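Conjugal transfer protein-like C-terminal domain-containing protein (Enterococcus faecalis, PDB 4EC6) probably serves as a VirB8-like component of the type IV secretion machinery that transfers the conjugative plasmid pIP501, this chain being its C-terminal NTF2-like domain. Local coordinates at residues T66-Q71 / E76-S81; E120-V125 / T156-N161. All coordinates share one frame; numbering follows the deposited sequence.

Contact 1: T66-Q71 / E76-S81; sequences TYYFSQ and ENYQSS
Y78 reaches out of helix 75-82 and brings the CE1 and OH end of its ring in among the carbonyls of Y67, Y68 and S70, where helix 54-68 runs out. The ring leaves opposite the backbone N (chi1 165°), which carries it across the gap between the helices. OH of Y78 donates to O of Y68 over 2.7 Å; it arrives in the carbonyl plane on a lone pair, with a C=O...donor angle of 126°, and the carbonyl in turn lies at the edge of the Y78 ring, in its plane. The same hydroxyl passes 3.4 Å from CD1 of Y68, the two tyrosine side chains crossing at a slant. Farther back along the ring, CE1 of Y78 comes within 3.4 Å of O of Y67. The Y67 ring takes the other side of the junction: the carbonyl O of S81 sits over one of its faces, 3.6 Å from CG of Y67, while CB of S81 lies 4.0 Å from CD1 of Y67. Between the two tyrosine contacts a water bridges the backbones, donating to O of Y67 (2.9 Å) and to O of Y78 (2.7 Å). W95 packs on Y78, the Y85 ring meets Y67, and Y68 rests on I136 and P153 of the sheet of this NTF2-like domain. With helix 54-68 ending here, its last carbonyls have no N-H groups of a following turn to accept from; Y68 O takes a tyrosine hydroxyl instead, and Y67 O takes the N-H of S70 and the water.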
loop_
_atom_site.group_PDB
_atom_site.type_symbol
_atom_site.label_atom_id
_atom_site.label_comp_id
_atom_site.label_asym_id
_atom_site.label_seq_id
_atom_site.Cartn_x
_atom_site.Cartn_y
_atom_site.Cartn_z
ATOM N N THR A 66 -9.481 8.365 -5.337
ATOM C CA THR A 66 -10.425 7.580 -6.048
ATOM C C THR A 66 -11.589 8.442 -6.580
ATOM O O THR A 66 -11.976 8.305 -7.722
ATOM C CB THR A 66 -10.895 6.506 -5.086
ATOM O OG1 THR A 66 -9.813 5.564 -4.909
ATOM C CG2 THR A 66 -12.074 5.795 -5.618
ATOM N N TYR A 67 -12.144 9.343 -5.784
ATOM C CA TYR A 67 -13.225 10.176 -6.262
ATOM C C TYR A 67 -12.721 11.373 -7.108
ATOM O O TYR A 67 -13.284 11.740 -8.121
ATOM C CB TYR A 67 -14.110 10.587 -5.080
ATOM C CG TYR A 67 -14.865 9.417 -4.572
ATOM C CD1 TYR A 67 -15.922 8.844 -5.345
ATOM C CD2 TYR A 67 -14.518 8.799 -3.378
ATOM C CE1 TYR A 67 -16.621 7.716 -4.920
ATOM C CE2 TYR A 67 -15.211 7.652 -2.942
ATOM C CZ TYR A 67 -16.251 7.135 -3.726
ATOM O OH TYR A 67 -16.935 6.053 -3.303
ATOM N N TYR A 68 -11.621 11.946 -6.714
ATOM C CA TYR A 68 -11.038 13.020 -7.434
ATOM C C TYR A 68 -10.638 12.579 -8.814
ATOM O O TYR A 68 -10.787 13.333 -9.744
ATOM C CB TYR A 68 -9.816 13.518 -6.673
ATOM C CG TYR A 68 -9.218 14.757 -7.262
ATOM C CD1 TYR A 68 -9.925 15.988 -7.231
ATOM C CD2 TYR A 68 -7.942 14.722 -7.822
ATOM C CE1 TYR A 68 -9.371 17.131 -7.782
ATOM C CE2 TYR A 68 -7.384 15.857 -8.382
ATOM C CZ TYR A 68 -8.096 17.029 -8.360
ATOM O OH TYR A 68 -7.500 18.098 -8.878
ATOM N N PHE A 69 -10.151 11.347 -8.963
ATOM C CA PHE A 69 -9.763 10.881 -10.303
ATOM C C PHE A 69 -10.890 10.140 -11.046
ATOM O O PHE A 69 -10.659 9.565 -12.105
ATOM C CB PHE A 69 -8.459 10.059 -10.286
ATOM C CG PHE A 69 -7.226 10.908 -10.324
ATOM C CD1 PHE A 69 -6.616 11.236 -11.548
ATOM C CD2 PHE A 69 -6.677 11.397 -9.156
ATOM C CE1 PHE A 69 -5.483 12.033 -11.584
ATOM C CE2 PHE A 69 -5.565 12.212 -9.191
ATOM C CZ PHE A 69 -4.977 12.537 -10.394
ATOM N N SER A 70 -12.100 10.175 -10.501
ATOM C CA SER A 70 -13.226 9.576 -11.150
ATOM C C SER A 70 -13.406 10.211 -12.531
ATOM O O SER A 70 -13.129 11.411 -12.770
ATOM C CB SER A 70 -14.470 9.816 -10.330
ATOM O OG SER A 70 -15.619 9.777 -11.180
ATOM N N GLN A 71 -13.875 9.406 -13.460
ATOM C CA GLN A 71 -14.090 9.952 -14.778
ATOM C C GLN A 71 -15.499 10.390 -15.137
ATOM O O GLN A 71 -15.680 10.884 -16.234
ATOM C CB GLN A 71 -13.488 9.043 -15.812
ATOM C CG GLN A 71 -12.008 9.249 -15.803
ATOM C CD GLN A 71 -11.377 8.511 -16.924
ATOM O OE1 GLN A 71 -10.711 7.500 -16.701
ATOM N NE2 GLN A 71 -11.595 8.985 -18.149
ATOM N N GLU A 76 -22.013 17.899 -11.995
ATOM C CA GLU A 76 -22.694 17.876 -10.694
ATOM C C GLU A 76 -22.455 16.562 -9.944
ATOM O O GLU A 76 -22.208 16.565 -8.752
ATOM C CB GLU A 76 -24.193 18.221 -10.790
ATOM C CG GLU A 76 -24.482 19.639 -11.318
ATOM C CD GLU A 76 -24.028 20.776 -10.381
ATOM O OE1 GLU A 76 -24.260 20.695 -9.154
ATOM O OE2 GLU A 76 -23.451 21.772 -10.871
ATOM N N ASN A 77 -22.509 15.442 -10.632
ATOM C CA ASN A 77 -22.272 14.173 -9.958
ATOM C C ASN A 77 -20.791 13.990 -9.530
ATOM O O ASN A 77 -20.521 13.398 -8.497
ATOM C CB ASN A 77 -22.780 13.008 -10.823
ATOM C CG ASN A 77 -24.247 13.170 -11.217
ATOM O OD1 ASN A 77 -24.938 14.004 -10.657
ATOM N ND2 ASN A 77 -24.721 12.386 -12.191
ATOM N N TYR A 78 -19.855 14.528 -10.318
ATOM C CA TYR A 78 -18.446 14.376 -10.046
ATOM C C TYR A 78 -18.161 15.153 -8.739
ATOM O O TYR A 78 -17.552 14.629 -7.769
ATOM C CB TYR A 78 -17.594 14.872 -11.235
ATOM C CG TYR A 78 -16.140 15.064 -10.864
ATOM C CD1 TYR A 78 -15.256 13.996 -10.858
ATOM C CD2 TYR A 78 -15.660 16.329 -10.449
ATOM C CE1 TYR A 78 -13.933 14.171 -10.471
ATOM C CE2 TYR A 78 -14.332 16.505 -10.065
ATOM C CZ TYR A 78 -13.481 15.419 -10.079
ATOM O OH TYR A 78 -12.179 15.594 -9.698
ATOM N N GLN A 79 -18.681 16.363 -8.693
ATOM C CA GLN A 79 -18.639 17.124 -7.484
ATOM C C GLN A 79 -19.351 16.514 -6.306
ATOM O O GLN A 79 -18.825 16.534 -5.205
ATOM C CB GLN A 79 -19.098 18.506 -7.743
ATOM C CG GLN A 79 -18.181 19.195 -8.721
ATOM C CD GLN A 79 -18.747 20.513 -9.065
ATOM O OE1 GLN A 79 -19.679 20.908 -8.390
ATOM N NE2 GLN A 79 -18.197 21.220 -10.067
ATOM N N SER A 80 -20.510 15.907 -6.512
ATOM C CA SER A 80 -21.218 15.338 -5.355
ATOM C C SER A 80 -20.490 14.197 -4.751
ATOM O O SER A 80 -20.498 14.044 -3.556
ATOM C CB SER A 80 -22.580 14.811 -5.751
ATOM O OG SER A 80 -23.342 15.899 -6.130
ATOM N N SER A 81 -19.915 13.347 -5.589
ATOM C CA SER A 81 -19.281 12.147 -5.089
ATOM C C SER A 81 -17.978 12.462 -4.348
ATOM O O SER A 81 -17.492 11.620 -3.651
ATOM C CB SER A 81 -19.048 11.136 -6.225
ATOM O OG SER A 81 -20.233 10.980 -6.977
HETATM O O HOH W 1 -16.153 12.269 -7.782
#

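Contact 2: E120-V125 / T156-N161; sequences EYLLNV and TDFSFN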
loop_
_atom_site.group_PDB
_atom_site.type_symbol
_atom_site.label_atom_id
_atom_site.label_comp_id
_atom_site.label_asym_id
_atom_site.label_seq_id
_atom_site.Cartn_x
_atom_site.Cartn_y
_atom_site.Cartn_z
ATOM N N GLU A 120 1.630 14.136 -0.040
ATOM C CA GLU A 120 1.961 13.854 -1.445
ATOM C C GLU A 120 1.778 12.408 -1.778
ATOM O O GLU A 120 1.994 11.542 -0.924
ATOM C CB GLU A 120 3.406 14.206 -1.723
ATOM C CG GLU A 120 3.762 15.617 -1.297
ATOM C CD GLU A 120 5.208 15.958 -1.569
ATOM O OE1 GLU A 120 5.983 15.079 -1.949
ATOM O OE2 GLU A 120 5.591 17.116 -1.395
ATOM N N TYR A 121 1.396 12.149 -3.033
ATOM C CA TYR A 121 1.366 10.803 -3.600
ATOM C C TYR A 121 2.063 10.759 -4.951
ATOM O O TYR A 121 2.043 11.729 -5.720
ATOM C CB TYR A 121 -0.062 10.305 -3.754
ATOM C CG TYR A 121 -0.875 10.269 -2.474
ATOM C CD1 TYR A 121 -1.225 9.052 -1.882
ATOM C CD2 TYR A 121 -1.306 11.440 -1.857
ATOM C CE1 TYR A 121 -1.944 8.993 -0.703
ATOM C CE2 TYR A 121 -2.050 11.402 -0.683
ATOM C CZ TYR A 121 -2.360 10.163 -0.117
ATOM O OH TYR A 121 -3.071 10.125 1.041
ATOM N N LEU A 122 2.662 9.615 -5.266
ATOM C CA LEU A 122 3.133 9.358 -6.629
ATOM C C LEU A 122 2.086 8.552 -7.362
ATOM O O LEU A 122 1.602 7.570 -6.828
ATOM C CB LEU A 122 4.446 8.575 -6.631
ATOM C CG LEU A 122 5.616 9.360 -6.116
ATOM C CD1 LEU A 122 6.850 8.693 -6.703
ATOM C CD2 LEU A 122 5.570 10.857 -6.496
ATOM N N LEU A 123 1.752 8.944 -8.587
ATOM C CA LEU A 123 0.714 8.283 -9.342
ATOM C C LEU A 123 1.237 7.819 -10.692
ATOM O O LEU A 123 2.133 8.434 -11.283
ATOM C CB LEU A 123 -0.431 9.264 -9.575
ATOM C CG LEU A 123 -0.952 10.140 -8.442
ATOM C CD1 LEU A 123 -1.988 11.146 -8.918
ATOM C CD2 LEU A 123 -1.594 9.255 -7.388
ATOM N N ASN A 124 0.691 6.730 -11.181
ATOM C CA ASN A 124 0.807 6.450 -12.589
ATOM C C ASN A 124 -0.558 6.830 -13.125
ATOM O O ASN A 124 -1.570 6.191 -12.758
ATOM C CB ASN A 124 1.053 4.966 -12.874
ATOM C CG ASN A 124 2.460 4.493 -12.483
ATOM O OD1 ASN A 124 3.456 5.238 -12.575
ATOM N ND2 ASN A 124 2.555 3.207 -12.069
ATOM N N VAL A 125 -0.609 7.874 -13.950
ATOM C CA VAL A 125 -1.838 8.151 -14.703
ATOM C C VAL A 125 -1.687 7.786 -16.177
ATOM O O VAL A 125 -0.580 7.700 -16.733
ATOM C CB VAL A 125 -2.436 9.576 -14.464
ATOM C CG1 VAL A 125 -2.324 9.943 -13.001
ATOM C CG2 VAL A 125 -1.744 10.645 -15.272
ATOM N N THR A 156 1.789 17.459 -10.762
ATOM C CA THR A 156 2.988 17.916 -11.451
ATOM C C THR A 156 3.744 16.726 -11.961
ATOM O O THR A 156 3.629 15.643 -11.410
ATOM C CB THR A 156 3.938 18.677 -10.510
ATOM O OG1 THR A 156 4.225 17.869 -9.365
ATOM C CG2 THR A 156 3.334 20.003 -10.042
ATOM N N ASP A 157 4.551 16.926 -13.003
ATOM C CA ASP A 157 5.373 15.841 -13.561
ATOM C C ASP A 157 6.460 15.463 -12.560
ATOM O O ASP A 157 6.864 16.277 -11.766
ATOM C CB ASP A 157 6.007 16.294 -14.864
ATOM C CG ASP A 157 5.033 16.280 -16.047
ATOM O OD1 ASP A 157 3.808 15.988 -15.889
ATOM O OD2 ASP A 157 5.529 16.583 -17.158
ATOM N N PHE A 158 6.916 14.224 -12.577
ATOM C CA PHE A 158 7.799 13.754 -11.557
ATOM C C PHE A 158 8.748 12.718 -12.122
ATOM O O PHE A 158 8.388 11.954 -13.014
ATOM C CB PHE A 158 7.004 13.125 -10.371
ATOM C CG PHE A 158 7.899 12.478 -9.333
ATOM C CD1 PHE A 158 8.409 13.218 -8.244
ATOM C CD2 PHE A 158 8.297 11.138 -9.469
ATOM C CE1 PHE A 158 9.267 12.622 -7.310
ATOM C CE2 PHE A 158 9.139 10.546 -8.523
ATOM C CZ PHE A 158 9.623 11.296 -7.436
ATOM N N SER A 159 9.945 12.659 -11.560
ATOM C CA SER A 159 10.790 11.474 -11.719
ATOM C C SER A 159 11.795 11.433 -10.571
ATOM O O SER A 159 11.941 12.411 -9.842
ATOM C CB SER A 159 11.509 11.462 -13.063
ATOM O OG SER A 159 12.450 12.520 -13.061
ATOM N N PHE A 160 12.450 10.280 -10.410
ATOM C CA PHE A 160 13.402 10.013 -9.322
ATOM C C PHE A 160 14.807 10.606 -9.533
ATOM O O PHE A 160 15.617 10.674 -8.601
ATOM C CB PHE A 160 13.483 8.497 -9.118
ATOM C CG PHE A 160 12.248 7.921 -8.500
ATOM C CD1 PHE A 160 11.844 8.324 -7.196
ATOM C CD2 PHE A 160 11.450 7.036 -9.203
ATOM C CE1 PHE A 160 10.699 7.842 -6.620
ATOM C CE2 PHE A 160 10.302 6.546 -8.616
ATOM C CZ PHE A 160 9.937 6.940 -7.328
ATOM N N ASN A 161 15.069 11.054 -10.754
ATOM C CA ASN A 161 16.424 11.424 -11.206
ATOM C C ASN A 161 16.949 12.745 -10.670
ATOM O O ASN A 161 18.035 13.206 -11.039
ATOM C CB ASN A 161 16.477 11.418 -12.732
ATOM C CG ASN A 161 16.417 10.012 -13.300
ATOM O OD1 ASN A 161 17.330 9.204 -13.088
ATOM N ND2 ASN A 161 15.338 9.708 -14.023
ATOM O OXT ASN A 161 16.287 13.380 -9.849
#
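L122 meets the C-terminal tail through its two methyl branches, each with a different task. The CH-pi contact belongs to CD2, which stands over the centre of one face of the F158 ring, 3.9 Å from the centroid and only 4° off the ring normal. F158 presents that face because its ring swings opposite the backbone N (chi1 174°), toward the strand. Apolar contact falls to CD1 of L122, which lies at the corner where the two phenylalanine rings meet: it is 3.5 Å from CE2 of F158 and 3.6 Å from CZ of F160. The rings themselves form an edge-to-face pair within the tail, CE2 of F158 standing 3.6 Å above the centre of the F160 ring. No hydrogen bond crosses between the two segments, so greasy side chains alone join them. Past strand 147-157 the tail leaves the sheet of the NTF2-like domain, while these two rings reach back to L122 and F160 also to M133 of strand 131-142; M133 touches L122 as well, and Y108 of strand 101-112 packs on L122. From beyond, F60 and Y63 of the second subunit meet F160 edge-to-face and T59 of that subunit packs on L122, placing this cluster at the interface between the sheet and the neighbour's helix 54-68.

In the fold
Running from the N terminus, helix 54-68 comes first, and contact 1 closes the short loop that turns it back onto helix 75-82, only four residues separating its segments. The chain then passes through the antiparallel sheet, where contact 2 spans from strand 117-126 to the tail after strand 147-157, closing a larger loop that includes strand 131-142. The two are in series, neither nested nor crossing, with centres 21 Å apart on opposite sides of the chain's centre. F69 of 66-71 packs on L123 and V125 of 120-125, connecting the two regions through the sheet. Contact 1 thus ties the helices together above one sheet face, and contact 2 packs F158 and F160 against L122 on the face turned away from them.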